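PDB 4R7F: uncharacterized protein from Parabacteroides merdae, which is of unknown function but has three immunoglobulin-like beta-sandwich domains, one resembling the first domain of type 9 secretion system plug proteins. Local coordinates for residues A[164-169]-A[207-212]. Numbering follows the deposited sequence.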
# COMPACT_ATOMS: atom_id res chain seq x y z
N SER A 164 1.74 -4.42 16.19
CA SER A 164 2.05 -5.75 16.70
C SER A 164 3.12 -6.22 15.75
O SER A 164 2.99 -6.04 14.54
CB SER A 164 0.82 -6.68 16.62
OG SER A 164 -0.34 -6.22 17.33
N PHE A 165 4.20 -6.79 16.28
CA PHE A 165 5.21 -7.37 15.38
C PHE A 165 6.04 -8.49 15.97
O PHE A 165 6.13 -8.61 17.17
CB PHE A 165 6.12 -6.28 14.77
CG PHE A 165 7.12 -5.69 15.73
CD1 PHE A 165 6.78 -4.62 16.54
CD2 PHE A 165 8.40 -6.19 15.80
CE1 PHE A 165 7.72 -4.06 17.41
CE2 PHE A 165 9.33 -5.67 16.68
CZ PHE A 165 8.99 -4.59 17.47
N ASN A 166 6.65 -9.28 15.08
CA ASN A 166 7.54 -10.39 15.46
C ASN A 166 8.78 -10.25 14.65
O ASN A 166 8.71 -9.92 13.48
CB ASN A 166 6.93 -11.75 15.15
CG ASN A 166 5.57 -11.92 15.79
OD1 ASN A 166 5.47 -12.30 16.94
ND2 ASN A 166 4.52 -11.59 15.04
N ILE A 167 9.91 -10.51 15.28
CA ILE A 167 11.15 -10.53 14.61
C ILE A 167 11.45 -11.98 14.34
O ILE A 167 11.56 -12.75 15.27
CB ILE A 167 12.27 -9.94 15.48
CG1 ILE A 167 11.93 -8.49 15.81
CG2 ILE A 167 13.60 -10.07 14.77
CD1 ILE A 167 12.90 -7.87 16.79
N ASN A 168 11.54 -12.33 13.06
CA ASN A 168 11.88 -13.65 12.60
C ASN A 168 13.38 -13.76 12.29
O ASN A 168 13.83 -13.21 11.32
CB ASN A 168 11.03 -13.95 11.36
CG ASN A 168 9.53 -13.80 11.64
OD1 ASN A 168 9.02 -14.24 12.67
ND2 ASN A 168 8.83 -13.19 10.71
N ASN A 169 14.11 -14.49 13.14
CA ASN A 169 15.56 -14.53 13.13
C ASN A 169 16.18 -15.92 13.08
O ASN A 169 17.26 -16.11 13.64
CB ASN A 169 16.14 -13.76 14.34
CG ASN A 169 15.86 -14.44 15.67
OD1 ASN A 169 14.85 -15.10 15.85
ND2 ASN A 169 16.78 -14.32 16.58
N GLN A 207 12.16 -16.63 16.96
CA GLN A 207 11.08 -15.65 16.88
C GLN A 207 10.95 -14.89 18.14
O GLN A 207 10.88 -15.48 19.20
CB GLN A 207 9.75 -16.31 16.60
CG GLN A 207 8.77 -15.26 16.14
CD GLN A 207 7.48 -15.85 15.60
OE1 GLN A 207 6.77 -16.58 16.33
NE2 GLN A 207 7.15 -15.52 14.34
N ILE A 208 10.94 -13.57 18.02
CA ILE A 208 10.81 -12.67 19.14
C ILE A 208 9.56 -11.86 18.92
O ILE A 208 9.45 -11.14 17.94
CB ILE A 208 12.02 -11.74 19.27
CG1 ILE A 208 13.32 -12.55 19.24
CG2 ILE A 208 11.96 -10.95 20.59
CD1 ILE A 208 14.43 -11.89 18.45
N SER A 209 8.61 -11.98 19.84
CA SER A 209 7.30 -11.35 19.64
C SER A 209 7.13 -10.12 20.52
O SER A 209 7.40 -10.20 21.73
CB SER A 209 6.19 -12.38 19.89
OG SER A 209 4.91 -11.77 19.86
N TYR A 210 6.72 -9.00 19.91
CA TYR A 210 6.44 -7.75 20.65
C TYR A 210 5.00 -7.42 20.38
O TYR A 210 4.67 -6.46 19.70
CB TYR A 210 7.30 -6.57 20.17
CG TYR A 210 8.77 -6.75 20.38
CD1 TYR A 210 9.52 -7.53 19.52
CD2 TYR A 210 9.41 -6.19 21.48
CE1 TYR A 210 10.87 -7.74 19.73
CE2 TYR A 210 10.78 -6.36 21.67
CZ TYR A 210 11.51 -7.14 20.80
OH TYR A 210 12.87 -7.33 21.00
N THR A 211 4.15 -8.28 20.86
CA THR A 211 2.74 -8.22 20.58
C THR A 211 2.06 -8.00 21.91
O THR A 211 2.53 -8.51 22.90
CB THR A 211 2.29 -9.54 19.95
OG1 THR A 211 2.98 -9.70 18.70
CG2 THR A 211 0.83 -9.51 19.64
N TYR A 212 0.98 -7.21 21.92
CA TYR A 212 0.21 -6.90 23.13
C TYR A 212 0.95 -5.95 24.07
O TYR A 212 0.73 -5.92 25.26
CB TYR A 212 -0.21 -8.18 23.88
CG TYR A 212 -0.90 -9.22 22.99
CD1 TYR A 212 -2.10 -8.93 22.34
CD2 TYR A 212 -0.36 -10.48 22.83
CE1 TYR A 212 -2.72 -9.86 21.53
CE2 TYR A 212 -0.98 -11.43 22.02
CZ TYR A 212 -2.16 -11.11 21.39
OH TYR A 212 -2.82 -12.07 20.62
O HOH W 1 0.96 -5.02 20.04
O HOH W 2 2.66 -9.98 16.04
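Antiparallel strands 160-168 and 207-219 form the middle of a four-stranded sheet in an immunoglobulin-like beta-sandwich, and their pairing illustrates how one ladder can serve two unlike faces. Ile-167 and Ile-208 form a hydrogen-bonded pair gripped both ways: Ile-167 N gives to Ile-208 O at 2.8 Å, and Ile-208 N returns the bond to Ile-167 O. The next such pair is lopsided. Tyr-210 N meets Phe-165 O at 2.8 Å, nearly along the C=O axis, whereas the reverse bond from Phe-165 N to Tyr-210 O is weak at 3.5 Å.

The apolar face carries Phe-165, Ile-167, Ile-208 and Tyr-210; Phe-165, Ile-167 and Tyr-210 pack on Leu-181 and Ile-183 of strand 181-187, and Ile-208 on Pro-200. Phe-165 takes the crowded rotamer, with CG between its backbone N and carbonyl carbon (chi1 74°), and its ring lies nearly parallel to that of Tyr-210 (planes at 15°) but displaced along its plane, with little of one ring over the other. Instead, Tyr-210 CB sits over the Phe-165 face as a CH-pi contact, 3.9 Å from the ring centroid. Ile-167 CD1 reaches Tyr-210 CE1 obliquely at 3.6 Å.

The other face is polar and borders the second subunit, whose Asn-166 and Ser-209 make weak hydrogen bonds to the Gln-207 amide. Water joins Asn-166 ND2, weakly, to Thr-211 OG1. Asn-168 ND2 is held by Asn-143 of the edge strand, while Asn-168 OD1 accepts, in its carbonyl plane, a nearly straight bond from Gln-207 NE2 at 2.8 Å.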